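PDB 4HSQ: putative fimbrial subunit from Corynebacterium diphtheriae, which probably serves as the major structural subunit of adhesive pili on the bacterial surface, this chain comprising its second and third domains. Local coordinates for residues A[110-115]-A[146-151]; A[68-73]-A[92-97]. All blocks are in the same frame, centred on the assembly; numbering follows the deposited sequence.

Interaction 1. Residues A[110-115]-A[146-151]; sequences KEVGNT and HGKLKV
Val112 lays its two methyl groups against the main chain of His146 and Gly147 and against CB of His146 and CG of Lys148, and this single hydrophobic side chain carries nearly the whole contact. Its CG1, anti to the backbone N (chi1 166°), comes to 3.6 Å from His146 O. Its CG2 rests over the face of the Gly147 carbonyl group, with Val112 CG2 to Gly147 C at 3.5 Å.

Two flanking groups complete the seat: His146 CB lies 4.0 Å from Val112 CG2, and Lys148 CG lies 3.8 Å from the same methyl. Lys148 thus uses the aliphatic root of its chain for packing. Its amine stays apart, with Lys148 NZ 6.7 Å from Glu111 OE1, where any attraction between the opposite charges would be weak. No hydrogen bond joins the two segments; the fit is van der Waals contact of methyls on a peptide backbone, with aliphatic carbons at its sides, which suits a branched, compact valine.

The loop is positioned from outside. Val112 N donates to Asp203 OD1, while Val112 O accepts from both Arg50 NH1 and Arg109 NH2. The imidazole of His146 turns away from the valine, its NE2 bonded to Gln15 O and its ring edge-to-face with His206. Beyond Val112, Gly113 takes up backbone angles (77°, -152°) that call for glycine.

The contact belongs to the interface between two pilin domains: a loop in the adhesin-clan part packs on strand 142-155, much of which belongs to the prealbumin-like part, probably the CnaB-type domain.

Interaction 2. Residues A[68-73]-A[92-97]; sequences TSDYTV and LKKVKS
The closest pair of alpha carbons, Asp70 CA and Leu92 CA, is 7.3 Å apart and no backbone hydrogen bond crosses, so side chains alone bridge the gap. Lys94 does most of the reaching: it leaves the backbone with CG anti to the carbonyl carbon (chi1 -64°) and then runs fully extended to its amine, meeting the Asp70 side chain at about a right angle. The result is a salt bridge in which Lys94 NZ lies 2.7 Å from Asp70 OD2 and uses the syn lone pair of that oxygen. Asp70 OD1 is 3.4 Å from Lys94 NZ and is not part of the bond.

A short aspartate suits the buried side and a long, flexible lysine the more open one. Asp70 OD2 also accepts a bond from Gly67 N, which ties the carboxylate to its own turn and probably helps to hold it ready for the lysine. On the lysine side, the backbone bond from Val95 N to Leu92 O, 3.2 Å, shapes the turn in which Lys94 sits.

The bridge ties the turn before strand 71-73 to the chain after helix 89-93, which follows its partner strand 82-87, in the adhesin-clan domain, probably of CnaA type.

In the fold
Along the chain, interaction 2 closes before interaction 1 begins, and the two do not touch: their centres are about 39 Å apart and their nearest atoms about 16 Å. They nevertheless reach the same extended sheet, which passes from strand 71-73 through 82-87, 41-46 and 117-127 to strand 142-155. Interaction 2, its centre about 29 Å from the chain centre, secures a link within one domain by charge, whereas interaction 1, about 11 Å from that centre, joins two domains by van der Waals packing. The calcium site belongs to the surroundings of interaction 1 alone: the Lys148 side chain lies about 8 Å from the bound ion and about 4 Å from its ligand residue Thr264.

Interaction 1. Residues A[110-115]-A[146-151]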
loop_
_atom_site.group_PDB
_atom_site.type_symbol
_atom_site.label_atom_id
_atom_site.label_comp_id
_atom_site.label_asym_id
_atom_site.label_seq_id
_atom_site.Cartn_x
_atom_site.Cartn_y
_atom_site.Cartn_z
ATOM N N LYS A 110 -2.429 -5.279 5.013
ATOM C CA LYS A 110 -2.617 -6.730 5.154
ATOM C C LYS A 110 -3.436 -7.343 4.052
ATOM O O LYS A 110 -3.344 -8.550 3.809
ATOM C CB LYS A 110 -3.368 -7.070 6.475
ATOM C CG LYS A 110 -2.757 -6.581 7.745
ATOM C CD LYS A 110 -3.643 -7.008 8.919
ATOM C CE LYS A 110 -4.521 -5.887 9.402
ATOM N NZ LYS A 110 -5.355 -6.304 10.558
ATOM N N GLU A 111 -4.336 -6.548 3.473
ATOM C CA GLU A 111 -5.254 -7.028 2.448
ATOM C C GLU A 111 -5.886 -5.888 1.713
ATOM O O GLU A 111 -5.868 -4.758 2.198
ATOM C CB GLU A 111 -6.396 -7.842 3.129
ATOM C CG GLU A 111 -7.235 -7.029 4.100
ATOM C CD GLU A 111 -8.431 -7.750 4.689
ATOM O OE1 GLU A 111 -8.969 -8.677 4.036
ATOM O OE2 GLU A 111 -8.866 -7.338 5.789
ATOM N N VAL A 112 -6.489 -6.189 0.566
ATOM C CA VAL A 112 -7.235 -5.183 -0.175
ATOM C C VAL A 112 -8.478 -4.797 0.645
ATOM O O VAL A 112 -8.755 -3.622 0.835
ATOM C CB VAL A 112 -7.589 -5.731 -1.583
ATOM C CG1 VAL A 112 -8.648 -4.867 -2.283
ATOM C CG2 VAL A 112 -6.332 -5.862 -2.435
ATOM N N GLY A 113 -9.203 -5.785 1.139
ATOM C CA GLY A 113 -10.426 -5.476 1.881
ATOM C C GLY A 113 -11.579 -5.096 0.963
ATOM O O GLY A 113 -11.632 -5.516 -0.199
ATOM N N ASN A 114 -12.502 -4.274 1.470
ATOM C CA ASN A 114 -13.749 -3.984 0.741
ATOM C C ASN A 114 -13.730 -2.761 -0.168
ATOM O O ASN A 114 -14.702 -2.536 -0.890
ATOM C CB ASN A 114 -14.915 -3.927 1.727
ATOM C CG ASN A 114 -15.264 -5.295 2.304
ATOM O OD1 ASN A 114 -14.982 -6.354 1.726
ATOM N ND2 ASN A 114 -15.910 -5.303 3.455
ATOM N N THR A 115 -12.603 -2.017 -0.216
ATOM C CA THR A 115 -12.440 -0.904 -1.155
ATOM C C THR A 115 -11.011 -0.970 -1.658
ATOM O O THR A 115 -10.108 -1.332 -0.890
ATOM C CB THR A 115 -12.738 0.488 -0.502
ATOM O OG1 THR A 115 -11.846 0.703 0.601
ATOM C CG2 THR A 115 -14.218 0.667 -0.073
ATOM N N HIS A 146 -5.068 -0.455 -3.765
ATOM C CA HIS A 146 -4.655 -1.827 -4.071
ATOM C C HIS A 146 -5.842 -2.573 -4.561
ATOM O O HIS A 146 -6.938 -2.311 -4.087
ATOM C CB HIS A 146 -4.050 -2.552 -2.850
ATOM C CG HIS A 146 -2.683 -2.061 -2.447
ATOM N ND1 HIS A 146 -2.528 -0.927 -1.676
ATOM C CD2 HIS A 146 -1.457 -2.590 -2.702
ATOM C CE1 HIS A 146 -1.224 -0.790 -1.494
ATOM N NE2 HIS A 146 -0.541 -1.768 -2.097
ATOM N N GLY A 147 -5.628 -3.570 -5.410
ATOM C CA GLY A 147 -6.738 -4.383 -5.892
ATOM C C GLY A 147 -6.365 -5.838 -5.927
ATOM O O GLY A 147 -5.187 -6.195 -5.807
ATOM N N LYS A 148 -7.365 -6.683 -6.046
ATOM C CA LYS A 148 -7.115 -8.126 -6.170
ATOM C C LYS A 148 -6.987 -8.518 -7.631
ATOM O O LYS A 148 -7.658 -7.953 -8.486
ATOM C CB LYS A 148 -8.249 -8.912 -5.532
ATOM C CG LYS A 148 -8.318 -8.679 -4.041
ATOM C CD LYS A 148 -9.181 -9.759 -3.382
ATOM C CE LYS A 148 -10.282 -9.179 -2.545
ATOM N NZ LYS A 148 -11.225 -10.242 -2.108
ATOM N N LEU A 149 -6.135 -9.501 -7.911
ATOM C CA LEU A 149 -5.962 -10.013 -9.242
ATOM C C LEU A 149 -6.384 -11.481 -9.241
ATOM O O LEU A 149 -5.704 -12.312 -8.649
ATOM C CB LEU A 149 -4.521 -9.831 -9.767
ATOM C CG LEU A 149 -4.255 -10.475 -11.150
ATOM C CD1 LEU A 149 -5.163 -9.859 -12.244
ATOM C CD2 LEU A 149 -2.796 -10.366 -11.526
ATOM N N LYS A 150 -7.523 -11.777 -9.882
ATOM C CA LYS A 150 -8.028 -13.142 -9.975
ATOM C C LYS A 150 -7.717 -13.675 -11.361
ATOM O O LYS A 150 -8.041 -13.033 -12.367
ATOM C CB LYS A 150 -9.551 -13.153 -9.706
ATOM C CG LYS A 150 -10.210 -14.507 -9.857
ATOM C CD LYS A 150 -11.718 -14.405 -9.608
ATOM C CE LYS A 150 -12.343 -15.766 -9.826
ATOM N NZ LYS A 150 -13.733 -15.840 -9.323
ATOM N N VAL A 151 -7.110 -14.855 -11.421
ATOM C CA VAL A 151 -6.791 -15.495 -12.683
ATOM C C VAL A 151 -7.695 -16.708 -12.864
ATOM O O VAL A 151 -7.842 -17.486 -11.934
ATOM C CB VAL A 151 -5.289 -15.859 -12.756
ATOM C CG1 VAL A 151 -4.975 -16.715 -13.980
ATOM C CG2 VAL A 151 -4.446 -14.588 -12.764
#

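Interaction 2. Residues A[68-73]-A[92-97]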
loop_
_atom_site.group_PDB
_atom_site.type_symbol
_atom_site.label_atom_id
_atom_site.label_comp_id
_atom_site.label_asym_id
_atom_site.label_seq_id
_atom_site.Cartn_x
_atom_site.Cartn_y
_atom_site.Cartn_z
ATOM N N THR A 68 14.957 7.578 20.393
ATOM C CA THR A 68 13.798 6.921 21.021
ATOM C C THR A 68 13.531 7.395 22.464
ATOM O O THR A 68 12.422 7.220 22.923
ATOM C CB THR A 68 13.913 5.405 20.953
ATOM O OG1 THR A 68 15.057 5.029 21.722
ATOM C CG2 THR A 68 13.992 4.891 19.503
ATOM N N SER A 69 14.477 8.081 23.136
ATOM C CA SER A 69 14.193 8.642 24.459
ATOM C C SER A 69 13.417 9.960 24.333
ATOM O O SER A 69 12.863 10.440 25.325
ATOM C CB SER A 69 15.483 8.884 25.245
ATOM O OG SER A 69 16.052 7.631 25.589
ATOM N N ASP A 70 13.374 10.528 23.109
ATOM C CA ASP A 70 12.752 11.824 22.832
ATOM C C ASP A 70 11.258 11.731 22.545
ATOM O O ASP A 70 10.586 12.767 22.475
ATOM C CB ASP A 70 13.472 12.524 21.678
ATOM C CG ASP A 70 14.917 12.877 21.990
ATOM O OD1 ASP A 70 15.207 13.240 23.153
ATOM O OD2 ASP A 70 15.745 12.831 21.068
ATOM N N TYR A 71 10.723 10.514 22.402
ATOM C CA TYR A 71 9.308 10.343 22.132
ATOM C C TYR A 71 8.820 8.980 22.636
ATOM O O TYR A 71 9.623 8.072 22.852
ATOM C CB TYR A 71 8.994 10.505 20.620
ATOM C CG TYR A 71 9.693 9.497 19.718
ATOM C CD1 TYR A 71 9.112 8.259 19.434
ATOM C CD2 TYR A 71 10.923 9.791 19.131
ATOM C CE1 TYR A 71 9.754 7.325 18.615
ATOM C CE2 TYR A 71 11.572 8.867 18.302
ATOM C CZ TYR A 71 10.975 7.642 18.039
ATOM O OH TYR A 71 11.584 6.726 17.213
ATOM N N THR A 72 7.515 8.843 22.820
ATOM C CA THR A 72 6.982 7.520 23.151
ATOM C C THR A 72 6.127 7.129 21.969
ATOM O O THR A 72 5.635 8.009 21.250
ATOM C CB THR A 72 6.196 7.483 24.469
ATOM O OG1 THR A 72 5.022 8.271 24.319
ATOM C CG2 THR A 72 7.003 7.928 25.681
ATOM N N VAL A 73 5.968 5.822 21.758
ATOM C CA VAL A 73 5.087 5.252 20.737
ATOM C C VAL A 73 4.124 4.370 21.471
ATOM O O VAL A 73 4.556 3.557 22.295
ATOM C CB VAL A 73 5.844 4.449 19.632
ATOM C CG1 VAL A 73 4.920 4.158 18.438
ATOM C CG2 VAL A 73 7.087 5.184 19.155
ATOM N N LEU A 92 11.029 17.331 23.982
ATOM C CA LEU A 92 10.522 18.713 23.950
ATOM C C LEU A 92 11.662 19.736 24.142
ATOM O O LEU A 92 11.624 20.785 23.510
ATOM C CB LEU A 92 9.423 18.916 24.991
ATOM C CG LEU A 92 8.114 18.142 24.794
ATOM C CD1 LEU A 92 7.340 18.091 26.095
ATOM C CD2 LEU A 92 7.277 18.716 23.646
ATOM N N LYS A 93 12.719 19.388 24.914
ATOM C CA LYS A 93 13.901 20.240 25.113
ATOM C C LYS A 93 14.678 20.452 23.805
ATOM O O LYS A 93 15.340 21.475 23.656
ATOM C CB LYS A 93 14.848 19.620 26.152
ATOM C CG LYS A 93 14.402 19.763 27.596
ATOM C CD LYS A 93 15.464 19.195 28.548
ATOM C CE LYS A 93 14.945 18.952 29.950
ATOM N NZ LYS A 93 14.107 17.720 30.039
ATOM N N LYS A 94 14.624 19.481 22.876
ATOM C CA LYS A 94 15.351 19.562 21.612
ATOM C C LYS A 94 14.578 20.362 20.563
ATOM O O LYS A 94 15.119 20.641 19.490
ATOM C CB LYS A 94 15.666 18.150 21.071
ATOM C CG LYS A 94 16.589 17.340 21.958
ATOM C CD LYS A 94 17.027 16.061 21.259
ATOM C CE LYS A 94 17.848 15.183 22.169
ATOM N NZ LYS A 94 18.142 13.868 21.528
ATOM N N VAL A 95 13.320 20.725 20.853
ATOM C CA VAL A 95 12.498 21.461 19.881
ATOM C C VAL A 95 12.784 22.950 19.987
ATOM O O VAL A 95 12.706 23.510 21.076
ATOM C CB VAL A 95 10.978 21.159 20.008
ATOM C CG1 VAL A 95 10.178 21.851 18.894
ATOM C CG2 VAL A 95 10.720 19.649 19.993
ATOM N N LYS A 96 13.120 23.580 18.849
ATOM C CA LYS A 96 13.391 25.024 18.798
ATOM C C LYS A 96 12.143 25.727 18.292
ATOM O O LYS A 96 11.381 25.145 17.532
ATOM C CB LYS A 96 14.626 25.369 17.933
ATOM C CG LYS A 96 15.892 24.520 18.182
ATOM C CD LYS A 96 16.666 24.905 19.443
ATOM C CE LYS A 96 17.602 23.806 19.909
ATOM N NZ LYS A 96 17.165 23.215 21.208
ATOM N N SER A 97 11.906 26.955 18.756
ATOM C CA SER A 97 10.742 27.775 18.388
ATOM C C SER A 97 10.498 27.787 16.872
ATOM O O SER A 97 11.428 28.022 16.098
ATOM C CB SER A 97 10.923 29.200 18.905
ATOM O OG SER A 97 9.994 30.074 18.295
#